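Local coordinates for protein putative RNase YutE (PDB 1YLM) that is probably an RNase acting as the toxin of a putative type VII toxin-antitoxin system, in which a cognate antitoxin is thought to neutralise it, at residues K8-Q19 against L44-D55. Numbering follows the deposited sequence.
Sequences KIEKTLGFFEHQ and LLIECILDTGND
The ring of Phe-15 receives the sulfur of Cys-48 at its edge, near its plane, with CD2 and SG 3.7 Å apart, a sulfur-aromatic contact; the side chain of Gln-19 lies over one face. Leu-44 meets the far end of this ring, CD1 lying 3.9 Å from CZ. On Phe-16, the carbonyl oxygen of Leu-45 sits in plane at the edge, while Leu-45 CD2 approaches CE1 at 3.7 Å, and it, Cys-48 CB and Ile-49 CG1 all meet the ring obliquely. With chi1 at 177°, Phe-16 swings CG away from its own backbone N, and the end of the ring comes nearer the 44-55 helix. Segments 8-19 and 44-55, parts of helices 6-23 and 32-59, run nearly antiparallel within the all-helical HepT fold, their axes 9.6 Å apart at closest approach and 156° between their directions; Phe-15 also packs on Leu-104 of the second subunit. Further along, Ile-9 CG2 touches Thr-52 CG2 at 3.7 Å, and Thr-52 OG1 donates to Cys-48 O, which Thr-52 N reaches from the opposite face. At the partly exposed end, Lys-8 NZ makes a salt bridge with Asp-55, its hydrogen bond falling on the syn lone pair of OD2, 2.7 Å away. One turn earlier, Asp-51 OD2 is hydrogen-bonded to OH of Tyr-103 of the second subunit.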
loop_
_atom_site.group_PDB
_atom_site.type_symbol
_atom_site.label_atom_id
_atom_site.label_comp_id
_atom_site.label_asym_id
_atom_site.label_seq_id
_atom_site.Cartn_x
_atom_site.Cartn_y
_atom_site.Cartn_z
ATOM N N LYS A 8 -6.216 -8.003 -18.164
ATOM C CA LYS A 8 -5.901 -7.520 -16.821
ATOM C C LYS A 8 -5.207 -8.611 -16.012
ATOM O O LYS A 8 -4.181 -8.354 -15.372
ATOM C CB LYS A 8 -7.179 -7.058 -16.108
ATOM C CG LYS A 8 -6.939 -6.441 -14.728
ATOM C CD LYS A 8 -8.226 -5.871 -14.161
ATOM C CE LYS A 8 -7.998 -5.229 -12.799
ATOM N NZ LYS A 8 -7.761 -6.222 -11.717
ATOM N N ILE A 9 -5.755 -9.828 -16.041
ATOM C CA ILE A 9 -5.222 -10.932 -15.242
ATOM C C ILE A 9 -3.806 -11.225 -15.716
ATOM O O ILE A 9 -2.872 -11.309 -14.917
ATOM C CB ILE A 9 -6.106 -12.219 -15.326
ATOM C CG1 ILE A 9 -7.485 -11.978 -14.687
ATOM C CG2 ILE A 9 -5.391 -13.425 -14.661
ATOM C CD1 ILE A 9 -8.528 -13.053 -15.012
ATOM N N GLU A 10 -3.629 -11.351 -17.021
ATOM C CA GLU A 10 -2.337 -11.792 -17.501
ATOM C C GLU A 10 -1.163 -10.786 -17.466
ATOM O O GLU A 10 -0.062 -11.133 -16.995
ATOM C CB GLU A 10 -2.448 -12.304 -18.968
ATOM C CG GLU A 10 -3.326 -13.547 -19.190
ATOM C CD GLU A 10 -3.404 -14.026 -20.655
ATOM O OE1 GLU A 10 -3.093 -13.241 -21.579
ATOM O OE2 GLU A 10 -3.772 -15.209 -20.869
ATOM N N LYS A 11 -1.379 -9.520 -17.805
ATOM C CA LYS A 11 -0.774 -8.372 -17.108
ATOM C C LYS A 11 -0.384 -8.389 -15.651
ATOM O O LYS A 11 0.795 -8.168 -15.333
ATOM C CB LYS A 11 -1.286 -7.015 -17.628
ATOM C CG LYS A 11 -1.078 -6.889 -19.164
ATOM C CD LYS A 11 -1.868 -5.719 -19.793
ATOM C CE LYS A 11 -2.113 -5.887 -21.322
ATOM N NZ LYS A 11 -3.101 -4.850 -21.838
ATOM N N THR A 12 -1.340 -8.655 -14.779
ATOM C CA THR A 12 -0.971 -8.674 -13.372
ATOM C C THR A 12 -0.144 -9.899 -12.972
ATOM O O THR A 12 0.709 -9.793 -12.091
ATOM C CB THR A 12 -2.115 -8.245 -12.384
ATOM O OG1 THR A 12 -2.505 -9.294 -11.501
ATOM C CG2 THR A 12 -3.253 -7.566 -13.069
ATOM N N LEU A 13 -0.353 -11.038 -13.646
ATOM C CA LEU A 13 0.504 -12.213 -13.431
ATOM C C LEU A 13 1.963 -11.963 -13.818
ATOM O O LEU A 13 2.875 -12.382 -13.116
ATOM C CB LEU A 13 -0.044 -13.441 -14.187
ATOM C CG LEU A 13 -1.357 -14.075 -13.698
ATOM C CD1 LEU A 13 -1.647 -15.339 -14.512
ATOM C CD2 LEU A 13 -1.319 -14.403 -12.235
ATOM N N GLY A 14 2.185 -11.281 -14.941
ATOM C CA GLY A 14 3.551 -10.920 -15.354
ATOM C C GLY A 14 4.234 -10.008 -14.348
ATOM O O GLY A 14 5.403 -10.202 -14.012
ATOM N N PHE A 15 3.493 -8.993 -13.887
ATOM C CA PHE A 15 3.974 -8.061 -12.874
ATOM C C PHE A 15 4.346 -8.816 -11.600
ATOM O O PHE A 15 5.432 -8.624 -11.044
ATOM C CB PHE A 15 2.857 -7.075 -12.575
ATOM C CG PHE A 15 3.241 -5.968 -11.629
ATOM C CD1 PHE A 15 3.879 -4.813 -12.108
ATOM C CD2 PHE A 15 2.907 -6.054 -10.274
ATOM C CE1 PHE A 15 4.205 -3.762 -11.222
ATOM C CE2 PHE A 15 3.232 -5.011 -9.389
ATOM C CZ PHE A 15 3.880 -3.877 -9.869
ATOM N N PHE A 16 3.414 -9.644 -11.128
ATOM C CA PHE A 16 3.631 -10.554 -9.999
ATOM C C PHE A 16 4.938 -11.345 -10.120
ATOM O O PHE A 16 5.755 -11.375 -9.190
ATOM C CB PHE A 16 2.427 -11.504 -9.900
ATOM C CG PHE A 16 2.545 -12.553 -8.812
ATOM C CD1 PHE A 16 2.070 -12.299 -7.523
ATOM C CD2 PHE A 16 3.079 -13.807 -9.097
ATOM C CE1 PHE A 16 2.156 -13.277 -6.510
ATOM C CE2 PHE A 16 3.174 -14.790 -8.097
ATOM C CZ PHE A 16 2.706 -14.522 -6.803
ATOM N N GLU A 17 5.134 -11.999 -11.258
ATOM C CA GLU A 17 6.321 -12.810 -11.467
ATOM C C GLU A 17 7.612 -11.971 -11.388
ATOM O O GLU A 17 8.615 -12.397 -10.795
ATOM C CB GLU A 17 6.192 -13.570 -12.787
ATOM C CG GLU A 17 5.237 -14.780 -12.647
ATOM C CD GLU A 17 5.027 -15.548 -13.950
ATOM O OE1 GLU A 17 4.933 -14.906 -15.014
ATOM O OE2 GLU A 17 4.917 -16.798 -13.887
ATOM N N HIS A 18 7.573 -10.769 -11.947
ATOM C CA HIS A 18 8.713 -9.856 -11.833
ATOM C C HIS A 18 9.041 -9.560 -10.364
ATOM O O HIS A 18 10.208 -9.629 -9.957
ATOM C CB HIS A 18 8.482 -8.565 -12.625
ATOM C CG HIS A 18 9.684 -7.670 -12.668
ATOM N ND1 HIS A 18 10.855 -8.018 -13.316
ATOM C CD2 HIS A 18 9.908 -6.452 -12.118
ATOM C CE1 HIS A 18 11.739 -7.042 -13.171
ATOM N NE2 HIS A 18 11.188 -6.082 -12.449
ATOM N N GLN A 19 8.020 -9.252 -9.558
ATOM C CA GLN A 19 8.274 -8.922 -8.143
ATOM C C GLN A 19 8.814 -10.149 -7.389
ATOM O O GLN A 19 9.720 -10.021 -6.538
ATOM C CB GLN A 19 7.033 -8.384 -7.427
ATOM C CG GLN A 19 6.203 -7.254 -8.115
ATOM C CD GLN A 19 7.022 -6.236 -8.906
ATOM O OE1 GLN A 19 6.793 -6.038 -10.100
ATOM N NE2 GLN A 19 7.952 -5.591 -8.255
ATOM N N LEU A 44 2.642 -5.773 -3.005
ATOM C CA LEU A 44 2.345 -6.087 -4.414
ATOM C C LEU A 44 1.962 -7.549 -4.667
ATOM O O LEU A 44 1.024 -7.806 -5.425
ATOM C CB LEU A 44 3.482 -5.639 -5.334
ATOM C CG LEU A 44 3.725 -4.119 -5.356
ATOM C CD1 LEU A 44 4.974 -3.787 -6.172
ATOM C CD2 LEU A 44 2.493 -3.333 -5.854
ATOM N N LEU A 45 2.686 -8.493 -4.063
ATOM C CA LEU A 45 2.366 -9.923 -4.206
ATOM C C LEU A 45 0.923 -10.198 -3.753
ATOM O O LEU A 45 0.134 -10.831 -4.469
ATOM C CB LEU A 45 3.360 -10.792 -3.405
ATOM C CG LEU A 45 4.830 -10.799 -3.851
ATOM C CD1 LEU A 45 5.678 -11.668 -2.918
ATOM C CD2 LEU A 45 4.964 -11.247 -5.308
ATOM N N ILE A 46 0.582 -9.690 -2.570
ATOM C CA ILE A 46 -0.765 -9.848 -1.986
ATOM C C ILE A 46 -1.852 -9.241 -2.895
ATOM O O ILE A 46 -2.859 -9.902 -3.199
ATOM C CB ILE A 46 -0.846 -9.218 -0.554
ATOM C CG1 ILE A 46 0.041 -10.017 0.422
ATOM C CG2 ILE A 46 -2.309 -9.193 -0.075
ATOM C CD1 ILE A 46 0.291 -9.340 1.790
ATOM N N GLU A 47 -1.649 -7.991 -3.320
ATOM C CA GLU A 47 -2.630 -7.282 -4.160
ATOM C C GLU A 47 -2.860 -7.989 -5.498
ATOM O O GLU A 47 -4.006 -8.093 -5.947
ATOM C CB GLU A 47 -2.228 -5.825 -4.408
ATOM C CG GLU A 47 -2.344 -4.866 -3.213
ATOM C CD GLU A 47 -3.589 -5.092 -2.358
ATOM O OE1 GLU A 47 -4.715 -4.627 -2.698
ATOM O OE2 GLU A 47 -3.422 -5.733 -1.323
ATOM N N CYS A 48 -1.777 -8.465 -6.117
ATOM C CA CYS A 48 -1.861 -9.222 -7.361
ATOM C C CYS A 48 -2.692 -10.494 -7.170
ATOM O O CYS A 48 -3.508 -10.830 -8.035
ATOM C CB CYS A 48 -0.477 -9.625 -7.849
ATOM S SG CYS A 48 0.521 -8.286 -8.587
ATOM N N ILE A 49 -2.484 -11.195 -6.053
ATOM C CA ILE A 49 -3.264 -12.416 -5.790
ATOM C C ILE A 49 -4.739 -12.075 -5.599
ATOM O O ILE A 49 -5.613 -12.724 -6.189
ATOM C CB ILE A 49 -2.735 -13.195 -4.580
ATOM C CG1 ILE A 49 -1.335 -13.762 -4.882
ATOM C CG2 ILE A 49 -3.730 -14.307 -4.173
ATOM C CD1 ILE A 49 -0.585 -14.209 -3.595
ATOM N N LEU A 50 -5.018 -11.067 -4.777
ATOM C CA LEU A 50 -6.414 -10.696 -4.489
ATOM C C LEU A 50 -7.144 -10.187 -5.726
ATOM O O LEU A 50 -8.303 -10.554 -5.962
ATOM C CB LEU A 50 -6.470 -9.642 -3.387
ATOM C CG LEU A 50 -5.985 -10.125 -2.012
ATOM C CD1 LEU A 50 -6.018 -8.994 -1.007
ATOM C CD2 LEU A 50 -6.772 -11.358 -1.501
ATOM N N ASP A 51 -6.455 -9.341 -6.501
ATOM C CA ASP A 51 -7.034 -8.735 -7.701
ATOM C C ASP A 51 -7.299 -9.807 -8.751
ATOM O O ASP A 51 -8.391 -9.851 -9.342
ATOM C CB ASP A 51 -6.101 -7.634 -8.260
ATOM C CG ASP A 51 -6.197 -6.316 -7.469
ATOM O OD1 ASP A 51 -7.167 -6.134 -6.712
ATOM O OD2 ASP A 51 -5.314 -5.454 -7.626
ATOM N N THR A 52 -6.320 -10.687 -8.949
ATOM C CA THR A 52 -6.481 -11.831 -9.869
ATOM C C THR A 52 -7.620 -12.748 -9.411
ATOM O O THR A 52 -8.491 -13.139 -10.217
ATOM C CB THR A 52 -5.162 -12.625 -10.041
ATOM O OG1 THR A 52 -4.181 -11.769 -10.654
ATOM C CG2 THR A 52 -5.387 -13.842 -10.957
ATOM N N GLY A 53 -7.631 -13.077 -8.122
ATOM C CA GLY A 53 -8.720 -13.881 -7.540
ATOM C C GLY A 53 -10.096 -13.275 -7.771
ATOM O O GLY A 53 -11.016 -13.976 -8.239
ATOM N N ASN A 54 -10.252 -11.986 -7.459
ATOM C CA ASN A 54 -11.507 -11.272 -7.752
ATOM C C ASN A 54 -11.879 -11.338 -9.227
ATOM O O ASN A 54 -13.037 -11.571 -9.562
ATOM C CB ASN A 54 -11.466 -9.794 -7.327
ATOM C CG ASN A 54 -11.734 -9.587 -5.842
ATOM O OD1 ASN A 54 -11.135 -8.700 -5.220
ATOM N ND2 ASN A 54 -12.631 -10.379 -5.272
ATOM N N ASP A 55 -10.912 -11.095 -10.113
ATOM C CA ASP A 55 -11.183 -11.125 -11.563
ATOM C C ASP A 55 -11.619 -12.524 -12.018
ATOM O O ASP A 55 -12.532 -12.676 -12.840
ATOM C CB ASP A 55 -9.958 -10.637 -12.358
ATOM C CG ASP A 55 -9.689 -9.151 -12.162
ATOM O OD1 ASP A 55 -10.624 -8.425 -11.750
ATOM O OD2 ASP A 55 -8.545 -8.711 -12.409
#